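Local coordinates for protein benzoylformate decarboxylase (Mycobacterium smegmatis, PDB 4Q9D) that belongs to the thiamine pyrophosphate-dependent enzyme family, assembles from four copies of its chain, and holds a magnesium ion in its C-terminal cofactor-binding domain, at residues F60-G65 with P237-F242; A88-T93 with P302-V307. All coordinates share one frame; numbering follows the deposited sequence.

Contact 1 (F60-G65 with P237-F242)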
ATOM      1  N   PHE B  60      -7.790   8.118 -27.237  1.00 21.70           N
ATOM      2  CA  PHE B  60      -8.704   9.245 -27.375  1.00 18.29           C
ATOM      3  C   PHE B  60      -8.135  10.498 -26.751  1.00 18.28           C
ATOM      4  O   PHE B  60      -8.102  11.573 -27.389  1.00 23.08           O
ATOM      5  CB  PHE B  60     -10.069   8.910 -26.732  1.00 19.17           C
ATOM      6  CG  PHE B  60     -11.166   9.965 -26.975  1.00 24.07           C
ATOM      7  CD1 PHE B  60     -11.914   9.959 -28.157  1.00 27.97           C
ATOM      8  CD2 PHE B  60     -11.475  10.924 -26.002  1.00 20.72           C
ATOM      9  CE1 PHE B  60     -12.944  10.896 -28.367  1.00 21.85           C
ATOM     10  CE2 PHE B  60     -12.515  11.863 -26.194  1.00 20.72           C
ATOM     11  CZ  PHE B  60     -13.241  11.849 -27.375  1.00 24.94           C
ATOM     12  N   ALA B  61      -7.700  10.376 -25.497  1.00 20.89           N
ATOM     13  CA  ALA B  61      -7.110  11.499 -24.776  1.00 19.59           C
ATOM     14  C   ALA B  61      -5.847  12.028 -25.465  1.00 24.58           C
ATOM     15  O   ALA B  61      -5.590  13.244 -25.530  1.00 18.86           O
ATOM     16  CB  ALA B  61      -6.791  11.073 -23.320  1.00 18.29           C
ATOM     17  N   GLN B  62      -5.024  11.118 -25.975  1.00 21.34           N
ATOM     18  CA  GLN B  62      -3.793  11.575 -26.610  1.00 24.99           C
ATOM     19  C   GLN B  62      -4.076  12.324 -27.912  1.00 21.25           C
ATOM     20  O   GLN B  62      -3.445  13.324 -28.184  1.00 25.38           O
ATOM     21  CB  GLN B  62      -2.859  10.418 -26.868  1.00 18.53           C
ATOM     22  CG  GLN B  62      -2.199   9.899 -25.599  1.00 18.73           C
ATOM     23  CD  GLN B  62      -0.982   9.067 -25.883  1.00 21.88           C
ATOM     24  OE1 GLN B  62      -0.016   9.546 -26.506  1.00 20.08           O
ATOM     25  NE2 GLN B  62      -0.992   7.811 -25.403  1.00 17.79           N
ATOM     26  N   ALA B  63      -5.036  11.829 -28.695  1.00 26.09           N
ATOM     27  CA  ALA B  63      -5.399  12.443 -29.978  1.00 26.54           C
ATOM     28  C   ALA B  63      -6.123  13.779 -29.791  1.00 31.16           C
ATOM     29  O   ALA B  63      -5.900  14.714 -30.545  1.00 24.64           O
ATOM     30  CB  ALA B  63      -6.262  11.504 -30.780  1.00 23.28           C
ATOM     31  N   THR B  64      -6.985  13.869 -28.780  1.00 24.24           N
ATOM     32  CA  THR B  64      -7.714  15.110 -28.530  1.00 22.31           C
ATOM     33  C   THR B  64      -6.886  16.115 -27.718  1.00 23.07           C
ATOM     34  O   THR B  64      -7.198  17.294 -27.713  1.00 26.44           O
ATOM     35  CB  THR B  64      -9.072  14.877 -27.792  1.00 24.36           C
ATOM     36  OG1 THR B  64      -8.837  14.175 -26.568  1.00 23.43           O
ATOM     37  CG2 THR B  64     -10.032  14.056 -28.639  1.00 18.43           C
ATOM     38  N   GLY B  65      -5.829  15.665 -27.044  1.00 26.63           N
ATOM     39  CA  GLY B  65      -5.096  16.551 -26.146  1.00 22.10           C
ATOM     40  C   GLY B  65      -5.951  16.974 -24.955  1.00 28.12           C
ATOM     41  O   GLY B  65      -5.778  18.056 -24.401  1.00 30.53           O
ATOM     42  N   PRO B 237      10.114   4.642 -29.032  1.00 26.06           N
ATOM     43  CA  PRO B 237       9.273   5.821 -28.830  1.00 20.73           C
ATOM     44  C   PRO B 237       7.796   5.455 -28.754  1.00 25.88           C
ATOM     45  O   PRO B 237       7.351   4.624 -29.546  1.00 28.22           O
ATOM     46  CB  PRO B 237       9.538   6.628 -30.117  1.00 25.23           C
ATOM     47  CG  PRO B 237       9.715   5.558 -31.149  1.00 25.14           C
ATOM     48  CD  PRO B 237      10.612   4.572 -30.421  1.00 25.62           C
ATOM     49  N   ASP B 238       7.052   6.032 -27.804  1.00 20.60           N
ATOM     50  CA  ASP B 238       5.595   5.939 -27.845  1.00 18.30           C
ATOM     51  C   ASP B 238       5.019   7.151 -28.594  1.00 24.18           C
ATOM     52  O   ASP B 238       3.865   7.147 -28.969  1.00 21.44           O
ATOM     53  CB  ASP B 238       4.962   5.807 -26.436  1.00 21.87           C
ATOM     54  CG  ASP B 238       5.599   6.742 -25.390  1.00 20.27           C
ATOM     55  OD1 ASP B 238       6.831   6.973 -25.440  1.00 22.25           O
ATOM     56  OD2 ASP B 238       4.863   7.213 -24.494  1.00 23.24           O
ATOM     57  N   ARG B 239       5.838   8.193 -28.785  1.00 23.02           N
ATOM     58  CA  ARG B 239       5.503   9.318 -29.662  1.00 22.88           C
ATOM     59  C   ARG B 239       6.760   9.733 -30.411  1.00 22.17           C
ATOM     60  O   ARG B 239       7.880   9.453 -29.954  1.00 23.51           O
ATOM     61  CB  ARG B 239       4.940  10.533 -28.885  1.00 18.20           C
ATOM     62  CG  ARG B 239       3.700  10.206 -28.029  1.00 20.75           C
ATOM     63  CD  ARG B 239       2.418  10.124 -28.861  1.00 21.04           C
ATOM     64  NE  ARG B 239       2.124  11.445 -29.381  1.00 23.55           N
ATOM     65  CZ  ARG B 239       1.193  12.271 -28.919  1.00 23.76           C
ATOM     66  NH1 ARG B 239       0.372  11.912 -27.920  1.00 17.61           N
ATOM     67  NH2 ARG B 239       1.064  13.460 -29.494  1.00 20.81           N
ATOM     68  N   MET B 240       6.577  10.360 -31.572  1.00 22.38           N
ATOM     69  CA  MET B 240       7.696  10.966 -32.305  1.00 18.69           C
ATOM     70  C   MET B 240       7.501  12.462 -32.413  1.00 21.99           C
ATOM     71  O   MET B 240       6.420  12.918 -32.772  1.00 23.05           O
ATOM     72  CB  MET B 240       7.851  10.322 -33.663  1.00 24.26           C
ATOM     73  CG  MET B 240       8.639   9.022 -33.496  1.00 29.18           C
ATOM     74  SD  MET B 240       8.979   8.263 -35.038  1.00 38.81           S
ATOM     75  CE  MET B 240       9.099   6.503 -34.670  1.00 27.41           C
ATOM     76  N   SER B 241       8.553  13.214 -32.095  1.00 23.34           N
ATOM     77  CA  SER B 241       8.418  14.627 -31.770  1.00 29.72           C
ATOM     78  C   SER B 241       9.230  15.522 -32.714  1.00 30.58           C
ATOM     79  O   SER B 241       9.251  16.740 -32.552  1.00 27.87           O
ATOM     80  CB  SER B 241       8.896  14.859 -30.323  1.00 23.74           C
ATOM     81  OG  SER B 241       8.114  14.143 -29.366  1.00 25.31           O
ATOM     82  N   PHE B 242       9.904  14.924 -33.690  1.00 29.10           N
ATOM     83  CA  PHE B 242      10.769  15.686 -34.611  1.00 26.43           C
ATOM     84  C   PHE B 242      10.728  15.001 -35.977  1.00 26.46           C
ATOM     85  O   PHE B 242      10.854  13.784 -36.047  1.00 26.04           O
ATOM     86  CB  PHE B 242      12.200  15.686 -34.062  1.00 23.18           C
ATOM     87  CG  PHE B 242      13.201  16.491 -34.877  1.00 28.98           C
ATOM     88  CD1 PHE B 242      13.262  17.879 -34.761  1.00 28.75           C
ATOM     89  CD2 PHE B 242      14.112  15.853 -35.722  1.00 25.87           C
ATOM     90  CE1 PHE B 242      14.196  18.614 -35.483  1.00 32.74           C
ATOM     91  CE2 PHE B 242      15.051  16.591 -36.440  1.00 26.76           C
ATOM     92  CZ  PHE B 242      15.085  17.967 -36.328  1.00 29.88           C
TER
HETATM   93  O   HOH W   1      -0.983  13.979 -26.348  1.00 25.43           O
HETATM   94  O   HOH W   2      -1.085  15.501 -29.280  1.00 39.58           O
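Q62 and R239 reach for each other where the N-terminal and central domains meet, their side chains running antiparallel past each other. The amide of Q62 and the guanidinium of R239 lie nearly coplanar, 18° apart, with the amide at the edge of the guanidinium group. R239 NH1 donates to Q62 OE1 at 2.8 Å, with an N-H...O angle of 158°. The donor arrives in the carbonyl plane, on a lone pair of OE1, while the oxygen lies close to the guanidinium plane. With CG beside the backbone N (chi1 -74°) and the chain extended beyond it, Q62 carries its amide well out from the helix. R239 instead bends at chi2 and chi3, and its CD passes 3.4 Å from Q62 OE1.

Two waters widen the junction. Water 1 accepts from R239 NH1 at 2.9 Å and donates to Q62 O; water 2 accepts from R239 NH2 at 3.0 Å and makes a weak bond to the same carbonyl. The arginine thus holds the side chain of Q62 directly and its backbone carbonyl through water. Further bonds fix the two groups: R213 NE also donates to Q62 OE1, Q62 NE2 bonds D58, and R239 NH2 forms a salt bridge with D212.

Q62 sits near the C-terminal end of helix 50-64, and R239 in the loop between strands 231-233 and 249-252. Helix 209-213 packs against R239, and F398 of strand 397-399 touches both residues, bringing the C-terminal domain to the same junction.

Contact 2 (A88-T93 with P302-V307)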
ATOM      1  N   ALA B  88      -0.991   3.814 -19.752  1.00 22.26           N
ATOM      2  CA  ALA B  88      -1.482   5.185 -19.643  1.00 20.49           C
ATOM      3  C   ALA B  88      -0.623   5.978 -18.656  1.00 19.93           C
ATOM      4  O   ALA B  88      -0.323   7.155 -18.856  1.00 19.16           O
ATOM      5  CB  ALA B  88      -2.978   5.188 -19.192  1.00 16.98           C
ATOM      6  N   TYR B  89      -0.264   5.330 -17.557  1.00 18.71           N
ATOM      7  CA  TYR B  89       0.542   5.985 -16.556  1.00 19.03           C
ATOM      8  C   TYR B  89       1.943   6.322 -17.143  1.00 25.11           C
ATOM      9  O   TYR B  89       2.442   7.447 -16.984  1.00 17.83           O
ATOM     10  CB  TYR B  89       0.683   5.080 -15.328  1.00 18.14           C
ATOM     11  CG  TYR B  89       1.479   5.755 -14.222  1.00 21.11           C
ATOM     12  CD1 TYR B  89       0.835   6.430 -13.203  1.00 16.63           C
ATOM     13  CD2 TYR B  89       2.880   5.705 -14.199  1.00 17.38           C
ATOM     14  CE1 TYR B  89       1.541   7.038 -12.172  1.00 21.27           C
ATOM     15  CE2 TYR B  89       3.604   6.324 -13.180  1.00 22.11           C
ATOM     16  CZ  TYR B  89       2.935   6.991 -12.175  1.00 23.86           C
ATOM     17  OH  TYR B  89       3.633   7.607 -11.155  1.00 26.85           O
ATOM     18  N   ARG B  90       2.564   5.362 -17.834  1.00 19.26           N
ATOM     19  CA  ARG B  90       3.881   5.623 -18.472  1.00 21.54           C
ATOM     20  C   ARG B  90       3.808   6.696 -19.577  1.00 26.54           C
ATOM     21  O   ARG B  90       4.766   7.428 -19.791  1.00 24.92           O
ATOM     22  CB  ARG B  90       4.472   4.336 -19.052  1.00 22.75           C
ATOM     23  CG  ARG B  90       4.832   3.250 -18.017  1.00 24.22           C
ATOM     24  CD  ARG B  90       5.900   3.695 -17.067  1.00 24.43           C
ATOM     25  NE  ARG B  90       6.618   2.555 -16.468  1.00 23.94           N
ATOM     26  CZ  ARG B  90       7.581   2.686 -15.551  1.00 30.98           C
ATOM     27  NH1 ARG B  90       7.935   3.889 -15.099  1.00 25.34           N
ATOM     28  NH2 ARG B  90       8.176   1.612 -15.056  1.00 26.16           N
ATOM     29  N   ALA B  91       2.673   6.799 -20.270  1.00 22.62           N
ATOM     30  CA  ALA B  91       2.468   7.845 -21.294  1.00 21.27           C
ATOM     31  C   ALA B  91       2.094   9.225 -20.743  1.00 25.07           C
ATOM     32  O   ALA B  91       1.883  10.180 -21.521  1.00 21.41           O
ATOM     33  CB  ALA B  91       1.389   7.398 -22.324  1.00 17.79           C
ATOM     34  N   ASN B  92       1.972   9.343 -19.423  1.00 22.87           N
ATOM     35  CA  ASN B  92       1.450  10.591 -18.837  1.00 18.08           C
ATOM     36  C   ASN B  92       0.093  11.035 -19.424  1.00 22.52           C
ATOM     37  O   ASN B  92      -0.132  12.202 -19.748  1.00 20.22           O
ATOM     38  CB  ASN B  92       2.488  11.714 -18.942  1.00 20.78           C
ATOM     39  CG  ASN B  92       3.816  11.346 -18.273  1.00 23.89           C
ATOM     40  OD1 ASN B  92       4.852  11.281 -18.922  1.00 41.83           O
ATOM     41  ND2 ASN B  92       3.773  11.086 -16.991  1.00 25.23           N
ATOM     42  N   THR B  93      -0.817  10.091 -19.580  1.00 22.70           N
ATOM     43  CA  THR B  93      -2.111  10.416 -20.150  1.00 20.14           C
ATOM     44  C   THR B  93      -3.109  10.786 -19.041  1.00 25.15           C
ATOM     45  O   THR B  93      -3.266  10.029 -18.084  1.00 19.46           O
ATOM     46  CB  THR B  93      -2.661   9.221 -20.924  1.00 24.45           C
ATOM     47  OG1 THR B  93      -1.684   8.803 -21.891  1.00 19.75           O
ATOM     48  CG2 THR B  93      -3.986   9.594 -21.643  1.00 17.70           C
ATOM     49  N   PRO B 302       9.173  15.119 -12.810  1.00 18.09           N
ATOM     50  CA  PRO B 302      10.222  15.051 -11.788  1.00 17.72           C
ATOM     51  C   PRO B 302      10.690  13.623 -11.496  1.00 19.16           C
ATOM     52  O   PRO B 302      11.807  13.445 -11.009  1.00 22.78           O
ATOM     53  CB  PRO B 302       9.558  15.675 -10.536  1.00 21.84           C
ATOM     54  CG  PRO B 302       8.332  16.389 -11.060  1.00 22.68           C
ATOM     55  CD  PRO B 302       7.907  15.679 -12.289  1.00 22.85           C
ATOM     56  N   HIS B 303       9.842  12.630 -11.764  1.00 23.57           N
ATOM     57  CA  HIS B 303      10.242  11.263 -11.555  1.00 28.50           C
ATOM     58  C   HIS B 303      11.365  10.891 -12.543  1.00 25.66           C
ATOM     59  O   HIS B 303      12.332  10.192 -12.185  1.00 24.84           O
ATOM     60  CB  HIS B 303       9.061  10.278 -11.714  1.00 21.99           C
ATOM     61  CG  HIS B 303       9.511   8.851 -11.733  1.00 25.90           C
ATOM     62  ND1 HIS B 303       9.592   8.101 -12.900  1.00 32.47           N
ATOM     63  CD2 HIS B 303       9.977   8.043 -10.749  1.00 21.24           C
ATOM     64  CE1 HIS B 303      10.053   6.903 -12.618  1.00 21.54           C
ATOM     65  NE2 HIS B 303      10.288   6.836 -11.313  1.00 29.11           N
ATOM     66  N   ARG B 304      11.218  11.339 -13.785  1.00 22.16           N
ATOM     67  CA  ARG B 304      12.216  11.063 -14.832  1.00 23.85           C
ATOM     68  C   ARG B 304      13.570  11.736 -14.581  1.00 28.19           C
ATOM     69  O   ARG B 304      14.619  11.155 -14.879  1.00 23.99           O
ATOM     70  CB  ARG B 304      11.690  11.426 -16.227  1.00 20.81           C
ATOM     71  CG  ARG B 304      10.744  10.377 -16.781  1.00 35.01           C
ATOM     72  CD  ARG B 304      11.454   9.014 -16.584  1.00 47.67           C
ATOM     73  NE  ARG B 304      10.574   7.855 -16.604  1.00 55.45           N
ATOM     74  CZ  ARG B 304      11.002   6.591 -16.608  1.00 48.77           C
ATOM     75  NH1 ARG B 304      12.310   6.295 -16.633  1.00 46.88           N
ATOM     76  NH2 ARG B 304      10.107   5.620 -16.627  1.00 44.89           N
ATOM     77  N   SER B 305      13.567  12.945 -14.028  1.00 18.53           N
ATOM     78  CA  SER B 305      14.842  13.572 -13.656  1.00 21.29           C
ATOM     79  C   SER B 305      15.389  12.915 -12.394  1.00 29.33           C
ATOM     80  O   SER B 305      16.600  12.812 -12.219  1.00 23.87           O
ATOM     81  CB  SER B 305      14.674  15.088 -13.440  1.00 21.65           C
ATOM     82  OG  SER B 305      13.488  15.351 -12.707  1.00 21.62           O
ATOM     83  N   ALA B 306      14.497  12.455 -11.509  1.00 22.14           N
ATOM     84  CA  ALA B 306      14.945  11.852 -10.247  1.00 20.85           C
ATOM     85  C   ALA B 306      15.663  10.524 -10.419  1.00 24.69           C
ATOM     86  O   ALA B 306      16.583  10.223  -9.654  1.00 22.87           O
ATOM     87  CB  ALA B 306      13.775  11.664  -9.284  1.00 20.13           C
ATOM     88  N   VAL B 307      15.211   9.707 -11.380  1.00 22.45           N
ATOM     89  CA  VAL B 307      15.803   8.374 -11.567  1.00 23.78           C
ATOM     90  C   VAL B 307      17.020   8.360 -12.512  1.00 20.62           C
ATOM     91  O   VAL B 307      17.668   7.338 -12.627  1.00 23.78           O
ATOM     92  CB  VAL B 307      14.775   7.309 -12.059  1.00 18.72           C
ATOM     93  CG1 VAL B 307      13.597   7.157 -11.045  1.00 24.70           C
ATOM     94  CG2 VAL B 307      14.243   7.651 -13.479  1.00 15.77           C
TER
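The C-terminal end of helix 82-90, closed by a Schellman motif at N92, faces the short helix 302-307 of the central domain where a second subunit joins them. N92 has positive phi, and the turn is tied back by T93 N to A88 O (3.1 Å) and N92 N to Y89 O (3.1 Å). From the last helical turn the far end of R90 reaches R304, and the two side chains run roughly perpendicular. R90 NH1 comes within 3.2 Å of R304 NH2, with the guanidinium planes 44° apart. Both atoms are donors, so they do not bond each other. Each chain bends at chi2 (R90 -63°, R304 -49°) and then runs extended to its guanidinium. H303 lies alongside: its CE1 is 4.4 Å from R90 NH1, near the plane of the R90 guanidinium, and sits 4.0 Å above one face of the R304 guanidinium, off-centre, near the edge of the group.

D110 of the second subunit probably explains the approach of the arginines: its OD2 forms salt bridges with both R90 NH1 and R304 NH2. E276 adds a weak, long ion pair to R304 NE. The shared carboxylate probably offsets the two positive charges, making the close approach of these donors a paired grip on one anion and tying both domains to the neighbouring subunit.

In the fold
Both contacts join the N-terminal domain to the central domain, but at different depths. Contact 1 is partly buried, its centre about 6 Å from the centre of the chain; contact 2 is a surface contact, its centre about 13 Å from that point. In contact 1 the segments bond directly and through water, all within one chain. In contact 2 the link between the arginines is a carboxylate of another subunit, and a third subunit binds helix 302-307 as well. Their centres are about 15 Å apart, yet the N-terminal segments pack together: A61 CB lies 3.6 Å from T93 CG2. D58, already bonded to Q62, also hydrogen-bonds T93 OG1.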